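Local coordinates for ferric-siderophore receptor protein (Streptomyces coelicolor, PDB 2X4L) that probably binds ferric siderophores outside the cell membrane and delivers them for uptake, at residues K43-V49 / L109-I115; L189-A193 / F225-V230. One frame throughout, in Å; residues are numbered along the deposited sequence.

Interaction 1: residues K43-V49 / L109-I115; sequences KVPANIV and LAPEVLI
Glu-112 folds over the turn that leads into strand 48-51, its CB 3.6 Å from Pro-45 CB. With chi1 m and chi2 t, its OE1 accepts hydrogen bonds from two successive backbone amides, Ala-46 N at 2.7 Å and Asn-47 N at 2.8 Å. Lys-43, whose NZ also donates to Val-44 O (2.9 Å), adds a salt bridge from NZ to Glu-112 OE2 at 3.3 Å. Asn-47, chi1 m, sends ND2 to Ala-110 O (2.9 Å), while its OD1 is held by Lys-66. Ala-110, the first residue to leave helical angles after helix 103-108, has positive phi; Pro-111 and Glu-112 then lead into strand 113-118.

Just before the strands, Glu-112 N donates to Asn-47 O (2.8 Å). The parallel ladder follows, Val-49 N to Val-113 O and Ile-115 N to Val-49 O (both 2.9 Å), pairing Ile-48 with Val-113 and Val-49 with Leu-114. Ile-48 CG1 meets Val-113 CG1 (3.9 Å) on the face covered by Trp-29 and Leu-166; on the other, Val-49 CG2 lies 3.9 Å from Leu-109 CD1, beside Tyr-106. Strand 48-51 is the middle strand of a parallel sheet of order 3-2-1-4-5, consistent with a Rossmann-like N-terminal lobe. Where Val-113 N lacks a partner, the Glu-112 carboxylate and Asn-47 carboxamide add side-chain bonds to backbone groups, beside the Glu-112 N to Asn-47 O bond.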
ATOM      1  N   LYS A  43     -11.497   8.644 -26.324  1.00 23.63           N
ATOM      2  CA  LYS A  43     -11.437   9.849 -25.512  1.00 24.62           C
ATOM      3  C   LYS A  43     -10.854   9.457 -24.195  1.00 23.28           C
ATOM      4  O   LYS A  43     -10.914   8.274 -23.863  1.00 23.75           O
ATOM      5  CB  LYS A  43     -12.807  10.422 -25.284  1.00 25.99           C
ATOM      6  CG  LYS A  43     -13.738   9.469 -24.652  1.00 31.75           C
ATOM      7  CD  LYS A  43     -15.089  10.190 -24.328  1.00 38.90           C
ATOM      8  CE  LYS A  43     -15.792   9.571 -23.116  1.00 37.98           C
ATOM      9  NZ  LYS A  43     -14.927   9.712 -21.867  1.00 31.30           N
ATOM     10  N   VAL A  44     -10.404  10.445 -23.413  1.00 23.41           N
ATOM     11  CA  VAL A  44      -9.914  10.197 -22.066  1.00 22.96           C
ATOM     12  C   VAL A  44     -11.095   9.722 -21.234  1.00 22.75           C
ATOM     13  O   VAL A  44     -12.151  10.374 -21.222  1.00 22.46           O
ATOM     14  CB  VAL A  44      -9.298  11.492 -21.431  1.00 22.99           C
ATOM     15  CG1 VAL A  44      -8.869  11.249 -20.008  1.00 24.53           C
ATOM     16  CG2 VAL A  44      -8.069  11.942 -22.257  1.00 25.98           C
ATOM     17  N   PRO A  45     -10.953   8.592 -20.512  1.00 21.45           N
ATOM     18  CA  PRO A  45     -12.173   8.096 -19.755  1.00 20.33           C
ATOM     19  C   PRO A  45     -12.616   9.065 -18.682  1.00 20.04           C
ATOM     20  O   PRO A  45     -11.797   9.520 -17.878  1.00 23.87           O
ATOM     21  CB  PRO A  45     -11.728   6.770 -19.157  1.00 21.14           C
ATOM     22  CG  PRO A  45     -10.211   6.706 -19.279  1.00 20.82           C
ATOM     23  CD  PRO A  45      -9.787   7.703 -20.405  1.00 20.53           C
ATOM     24  N   ALA A  46     -13.889   9.372 -18.697  1.00 20.79           N
ATOM     25  CA  ALA A  46     -14.543  10.211 -17.769  1.00 21.83           C
ATOM     26  C   ALA A  46     -15.031   9.344 -16.607  1.00 19.41           C
ATOM     27  O   ALA A  46     -15.172   9.868 -15.492  1.00 21.09           O
ATOM     28  CB  ALA A  46     -15.737  10.812 -18.469  1.00 24.27           C
ATOM     29  N   ASN A  47     -15.352   8.054 -16.868  1.00 13.51           N
ATOM     30  CA  ASN A  47     -15.983   7.184 -15.785  1.00 12.50           C
ATOM     31  C   ASN A  47     -15.020   6.112 -15.383  1.00 12.03           C
ATOM     32  O   ASN A  47     -15.027   4.995 -15.930  1.00 13.99           O
ATOM     33  CB  ASN A  47     -17.263   6.535 -16.320  1.00 12.38           C
ATOM     34  CG  ASN A  47     -18.356   7.538 -16.676  1.00 14.82           C
ATOM     35  OD1 ASN A  47     -18.270   8.731 -16.378  1.00 17.19           O
ATOM     36  ND2 ASN A  47     -19.348   7.072 -17.345  1.00 19.05           N
ATOM     37  N   ILE A  48     -14.162   6.429 -14.417  1.00 10.41           N
ATOM     38  CA  ILE A  48     -13.118   5.575 -13.975  1.00 11.36           C
ATOM     39  C   ILE A  48     -13.619   4.821 -12.730  1.00  9.47           C
ATOM     40  O   ILE A  48     -14.273   5.430 -11.850  1.00 10.85           O
ATOM     41  CB  ILE A  48     -11.877   6.454 -13.567  1.00 10.70           C
ATOM     42  CG1 ILE A  48     -11.355   7.207 -14.799  1.00 12.13           C
ATOM     43  CG2 ILE A  48     -10.782   5.546 -12.936  1.00 12.17           C
ATOM     44  CD1 ILE A  48     -10.317   8.248 -14.375  1.00 14.06           C
ATOM     45  N   VAL A  49     -13.330   3.540 -12.675  1.00  9.71           N
ATOM     46  CA  VAL A  49     -13.527   2.782 -11.438  1.00  9.84           C
ATOM     47  C   VAL A  49     -12.212   2.248 -10.982  1.00 10.09           C
ATOM     48  O   VAL A  49     -11.433   1.779 -11.808  1.00 11.66           O
ATOM     49  CB  VAL A  49     -14.562   1.657 -11.684  1.00 10.47           C
ATOM     50  CG1 VAL A  49     -14.651   0.669 -10.521  1.00 10.52           C
ATOM     51  CG2 VAL A  49     -15.960   2.258 -12.027  1.00 10.22           C
ATOM     52  N   LEU A 109     -22.519   2.384 -13.464  1.00 10.43           N
ATOM     53  CA  LEU A 109     -21.627   3.551 -13.543  1.00 11.57           C
ATOM     54  C   LEU A 109     -21.201   3.809 -14.941  1.00 12.20           C
ATOM     55  O   LEU A 109     -20.446   4.763 -15.137  1.00 12.76           O
ATOM     56  CB  LEU A 109     -20.362   3.375 -12.617  1.00 11.72           C
ATOM     57  CG  LEU A 109     -20.748   3.063 -11.142  1.00 10.91           C
ATOM     58  CD1 LEU A 109     -19.474   2.959 -10.399  1.00 14.31           C
ATOM     59  CD2 LEU A 109     -21.560   4.196 -10.494  1.00 13.67           C
ATOM     60  N   ALA A 110     -21.617   3.004 -15.941  1.00 11.26           N
ATOM     61  CA  ALA A 110     -21.125   3.166 -17.304  1.00 11.30           C
ATOM     62  C   ALA A 110     -19.596   3.262 -17.374  1.00 11.36           C
ATOM     63  O   ALA A 110     -18.995   4.212 -17.850  1.00 11.99           O
ATOM     64  CB  ALA A 110     -21.818   4.407 -17.939  1.00 12.70           C
ATOM     65  N   PRO A 111     -18.913   2.277 -16.793  1.00 10.97           N
ATOM     66  CA  PRO A 111     -17.481   2.372 -16.599  1.00 11.12           C
ATOM     67  C   PRO A 111     -16.721   2.383 -17.911  1.00 10.22           C
ATOM     68  O   PRO A 111     -17.072   1.652 -18.873  1.00 12.06           O
ATOM     69  CB  PRO A 111     -17.119   1.099 -15.788  1.00 10.73           C
ATOM     70  CG  PRO A 111     -18.184   0.127 -16.196  1.00 10.58           C
ATOM     71  CD  PRO A 111     -19.424   0.961 -16.373  1.00 10.60           C
ATOM     72  N   GLU A 112     -15.669   3.182 -17.967  1.00 10.67           N
ATOM     73  CA  GLU A 112     -14.803   3.308 -19.170  1.00 11.13           C
ATOM     74  C   GLU A 112     -13.428   2.657 -18.966  1.00 13.12           C
ATOM     75  O   GLU A 112     -12.773   2.249 -19.905  1.00 12.75           O
ATOM     76  CB  GLU A 112     -14.686   4.764 -19.637  1.00 12.64           C
ATOM     77  CG  GLU A 112     -16.008   5.231 -20.294  1.00 13.28           C
ATOM     78  CD  GLU A 112     -16.135   6.694 -20.370  1.00 19.81           C
ATOM     79  OE1 GLU A 112     -15.670   7.471 -19.542  1.00 18.88           O
ATOM     80  OE2 GLU A 112     -16.874   7.092 -21.310  1.00 28.46           O
ATOM     81  N   VAL A 113     -12.977   2.553 -17.721  1.00 10.59           N
ATOM     82  CA  VAL A 113     -11.721   1.829 -17.418  1.00 12.54           C
ATOM     83  C   VAL A 113     -11.809   1.483 -15.945  1.00 10.42           C
ATOM     84  O   VAL A 113     -12.337   2.224 -15.121  1.00 11.09           O
ATOM     85  CB  VAL A 113     -10.443   2.735 -17.760  1.00 11.47           C
ATOM     86  CG1 VAL A 113     -10.365   3.971 -16.804  1.00 12.94           C
ATOM     87  CG2 VAL A 113      -9.145   1.907 -17.756  1.00 12.26           C
ATOM     88  N   LEU A 114     -11.255   0.328 -15.626  1.00  9.37           N
ATOM     89  CA  LEU A 114     -11.025  -0.137 -14.221  1.00  9.50           C
ATOM     90  C   LEU A 114      -9.518  -0.127 -13.969  1.00  9.92           C
ATOM     91  O   LEU A 114      -8.701  -0.572 -14.790  1.00 10.63           O
ATOM     92  CB  LEU A 114     -11.579  -1.564 -14.111  1.00  8.69           C
ATOM     93  CG  LEU A 114     -11.417  -2.134 -12.709  1.00  9.57           C
ATOM     94  CD1 LEU A 114     -12.611  -3.040 -12.317  1.00 11.37           C
ATOM     95  CD2 LEU A 114     -10.105  -2.953 -12.582  1.00 11.92           C
ATOM     96  N   ILE A 115      -9.138   0.391 -12.806  1.00 10.54           N
ATOM     97  CA  ILE A 115      -7.681   0.572 -12.509  1.00  9.17           C
ATOM     98  C   ILE A 115      -7.412  -0.050 -11.123  1.00 10.33           C
ATOM     99  O   ILE A 115      -8.106   0.315 -10.152  1.00 10.64           O
ATOM    100  CB  ILE A 115      -7.302   2.071 -12.505  1.00 10.07           C
ATOM    101  CG1 ILE A 115      -7.864   2.785 -13.766  1.00 10.51           C
ATOM    102  CG2 ILE A 115      -5.722   2.208 -12.352  1.00  9.89           C
ATOM    103  CD1 ILE A 115      -7.384   4.275 -13.824  1.00 13.19           C
TER

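Interaction 2: residues L189-A193 / F225-V230; sequences LRAAA and FKALGV
This is a largely apolar contact between two helices, packing the C-terminal part of helix 173-195, the long helix that lies in sequence between the parallel and the mixed sheet and in this family typically links the two lobes, against the end of helix 220-227. No direct hydrogen bond crosses between the segments. Residues 189-193 are regular helix, with Ala-193 N donating to Leu-189 O at 2.9 Å. Helix 220-227 closes in a Schellman motif: Val-230 N reaches back to Phe-225 O (3.2 Å) and Gly-229 N to Lys-226 O (2.9 Å), Gly-229 taking phi 109° and psi 6°. At these angles a CB would jam against the preceding carbonyl oxygen, so the turn itself calls for glycine.

The closest CA pairs are Arg-190 with Leu-228 at 4.9 Å and Ala-193 with Val-230 at 5.2 Å. Leu-189 (chi1 t, chi2 p) spreads its methyls between three partners: CD2 touches Phe-225 CD1 (3.7 Å) and Leu-228 CD1 (3.8 Å), while CD1 meets Val-230 CG2 (3.7 Å). Leu-311 of helix 304-320 also touches Leu-189 and Phe-225. Small Ala-193 lets its CB approach Gly-229 C to 3.5 Å. At the exposed edge Arg-190, trans at chi1 and chi2 and then turned at chi3 (m), lays one guanidinium face over Leu-228, NH2 to CD2 3.4 Å.

Two waters each donate to two carbonyls: one to Arg-190 O and Leu-228 O (both 2.7 Å), the other to Ala-193 O (2.8 Å) and Gly-229 O (2.9 Å). Direct contact is thus made by apolar side chains and close backbone approach, and the waters supply the polar links.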
ATOM      1  N   LEU A 189      15.370   9.540   5.473  1.00 10.81           N
ATOM      2  CA  LEU A 189      15.447   8.131   5.952  1.00 10.65           C
ATOM      3  C   LEU A 189      16.812   7.578   5.663  1.00 10.56           C
ATOM      4  O   LEU A 189      17.362   6.885   6.505  1.00 11.15           O
ATOM      5  CB  LEU A 189      14.356   7.324   5.229  1.00  9.88           C
ATOM      6  CG  LEU A 189      14.349   5.845   5.612  1.00  8.02           C
ATOM      7  CD1 LEU A 189      14.152   5.635   7.203  1.00 10.64           C
ATOM      8  CD2 LEU A 189      13.212   5.187   4.844  1.00 12.31           C
ATOM      9  N   ARG A 190      17.407   7.955   4.538  1.00 11.57           N
ATOM     10  CA  ARG A 190      18.783   7.486   4.279  1.00 11.78           C
ATOM     11  C   ARG A 190      19.732   7.951   5.337  1.00  9.93           C
ATOM     12  O   ARG A 190      20.589   7.153   5.812  1.00 11.30           O
ATOM     13  CB  ARG A 190      19.295   7.930   2.897  1.00 13.07           C
ATOM     14  CG  ARG A 190      20.645   7.372   2.535  1.00 17.11           C
ATOM     15  CD  ARG A 190      21.166   7.882   1.183  1.00 17.71           C
ATOM     16  NE  ARG A 190      20.315   7.492   0.064  1.00 25.21           N
ATOM     17  CZ  ARG A 190      19.489   8.287  -0.645  1.00 30.86           C
ATOM     18  NH1 ARG A 190      19.311   9.588  -0.362  1.00 35.44           N
ATOM     19  NH2 ARG A 190      18.824   7.793  -1.701  1.00 30.43           N
ATOM     20  N   ALA A 191      19.587   9.228   5.718  1.00 10.35           N
ATOM     21  CA  ALA A 191      20.473   9.800   6.780  1.00  9.92           C
ATOM     22  C   ALA A 191      20.208   9.121   8.126  1.00 11.24           C
ATOM     23  O   ALA A 191      21.149   8.819   8.839  1.00 11.80           O
ATOM     24  CB  ALA A 191      20.231  11.341   6.901  1.00 11.50           C
ATOM     25  N   ALA A 192      18.921   8.901   8.430  1.00 11.55           N
ATOM     26  CA  ALA A 192      18.581   8.316   9.730  1.00 10.80           C
ATOM     27  C   ALA A 192      19.230   6.898   9.805  1.00 12.01           C
ATOM     28  O   ALA A 192      19.714   6.471  10.831  1.00 12.56           O
ATOM     29  CB  ALA A 192      17.092   8.254   9.892  1.00 11.83           C
ATOM     30  N   ALA A 193      19.125   6.133   8.705  1.00 12.47           N
ATOM     31  CA  ALA A 193      19.601   4.763   8.686  1.00 13.80           C
ATOM     32  C   ALA A 193      21.114   4.742   8.739  1.00 13.83           C
ATOM     33  O   ALA A 193      21.683   3.839   9.405  1.00 16.84           O
ATOM     34  CB  ALA A 193      19.030   4.058   7.465  1.00 13.29           C
ATOM     35  N   PHE A 225      12.771   0.987   1.427  1.00 10.09           N
ATOM     36  CA  PHE A 225      13.358   1.342   2.747  1.00 10.84           C
ATOM     37  C   PHE A 225      14.714   0.605   2.926  1.00 10.88           C
ATOM     38  O   PHE A 225      15.719   1.192   3.398  1.00 10.96           O
ATOM     39  CB  PHE A 225      12.422   0.953   3.924  1.00 10.56           C
ATOM     40  CG  PHE A 225      11.082   1.599   3.886  1.00 10.37           C
ATOM     41  CD1 PHE A 225      10.852   2.794   3.242  1.00 12.15           C
ATOM     42  CD2 PHE A 225      10.041   0.926   4.538  1.00 10.64           C
ATOM     43  CE1 PHE A 225       9.541   3.376   3.209  1.00 11.94           C
ATOM     44  CE2 PHE A 225       8.758   1.434   4.541  1.00  9.99           C
ATOM     45  CZ  PHE A 225       8.507   2.651   3.924  1.00 12.03           C
ATOM     46  N   LYS A 226      14.754  -0.668   2.550  1.00  9.59           N
ATOM     47  CA  LYS A 226      16.021  -1.440   2.588  1.00 11.86           C
ATOM     48  C   LYS A 226      17.112  -0.831   1.709  1.00 12.40           C
ATOM     49  O   LYS A 226      18.259  -0.708   2.124  1.00 12.56           O
ATOM     50  CB  LYS A 226      15.780  -2.911   2.201  1.00 13.64           C
ATOM     51  CG  LYS A 226      17.081  -3.749   2.295  1.00 18.02           C
ATOM     52  CD  LYS A 226      16.902  -5.251   2.115  1.00 25.04           C
ATOM     53  CE  LYS A 226      18.083  -6.165   2.781  1.00 26.57           C
ATOM     54  NZ  LYS A 226      18.068  -6.530   4.284  1.00 23.46           N
ATOM     55  N   ALA A 227      16.729  -0.417   0.510  1.00 10.65           N
ATOM     56  CA  ALA A 227      17.682   0.212  -0.434  1.00 10.90           C
ATOM     57  C   ALA A 227      18.233   1.494   0.156  1.00 13.73           C
ATOM     58  O   ALA A 227      19.407   1.847  -0.138  1.00 16.19           O
ATOM     59  CB  ALA A 227      16.949   0.457  -1.766  1.00 11.07           C
ATOM     60  N   LEU A 228      17.403   2.198   0.979  1.00 12.10           N
ATOM     61  CA  LEU A 228      17.843   3.478   1.581  1.00 11.92           C
ATOM     62  C   LEU A 228      18.672   3.188   2.821  1.00 12.78           C
ATOM     63  O   LEU A 228      19.264   4.125   3.415  1.00 14.35           O
ATOM     64  CB  LEU A 228      16.614   4.324   1.984  1.00 11.30           C
ATOM     65  CG  LEU A 228      15.787   4.802   0.760  1.00 11.76           C
ATOM     66  CD1 LEU A 228      14.513   5.497   1.257  1.00 12.46           C
ATOM     67  CD2 LEU A 228      16.599   5.832   0.009  1.00 15.18           C
ATOM     68  N   GLY A 229      18.858   1.923   3.196  1.00 11.20           N
ATOM     69  CA  GLY A 229      19.831   1.532   4.224  1.00 12.23           C
ATOM     70  C   GLY A 229      19.243   1.075   5.553  1.00 10.35           C
ATOM     71  O   GLY A 229      20.006   0.732   6.441  1.00 13.63           O
ATOM     72  N   VAL A 230      17.936   0.960   5.636  1.00 10.88           N
ATOM     73  CA  VAL A 230      17.263   0.525   6.890  1.00 11.92           C
ATOM     74  C   VAL A 230      17.659  -0.918   7.201  1.00 12.69           C
ATOM     75  O   VAL A 230      17.735  -1.732   6.267  1.00 13.25           O
ATOM     76  CB  VAL A 230      15.769   0.675   6.802  1.00 10.46           C
ATOM     77  CG1 VAL A 230      15.072   0.135   8.064  1.00 12.60           C
ATOM     78  CG2 VAL A 230      15.420   2.150   6.717  1.00 10.71           C
TER
HETATM   79  O   HOH W   1      21.574   4.904   4.673  1.00 10.59           O
HETATM   80  O   HOH W   2      20.441   1.320   9.245  1.00 17.84           O

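Overall arrangement
Both contacts lie at the end of a regular element, the strand starts in interaction 1 and the end of helix 220-227 in interaction 2. Interaction 1 joins neighbouring strands of the parallel sheet and is only partly buried, with a polar, partly solvent-facing entrance giving way to apolar sheet faces. Interaction 2 joins two helices, is mostly buried, and relies on apolar packing with two waters bridging backbone carbonyls. Their direct hydrogen bonding differs accordingly: abundant in the first, absent in the second. They share no secondary-structure element, lie on opposite sides of the chain's centre with centres 38 Å apart and nearest atoms about 22 Å apart, and follow one another along the sequence.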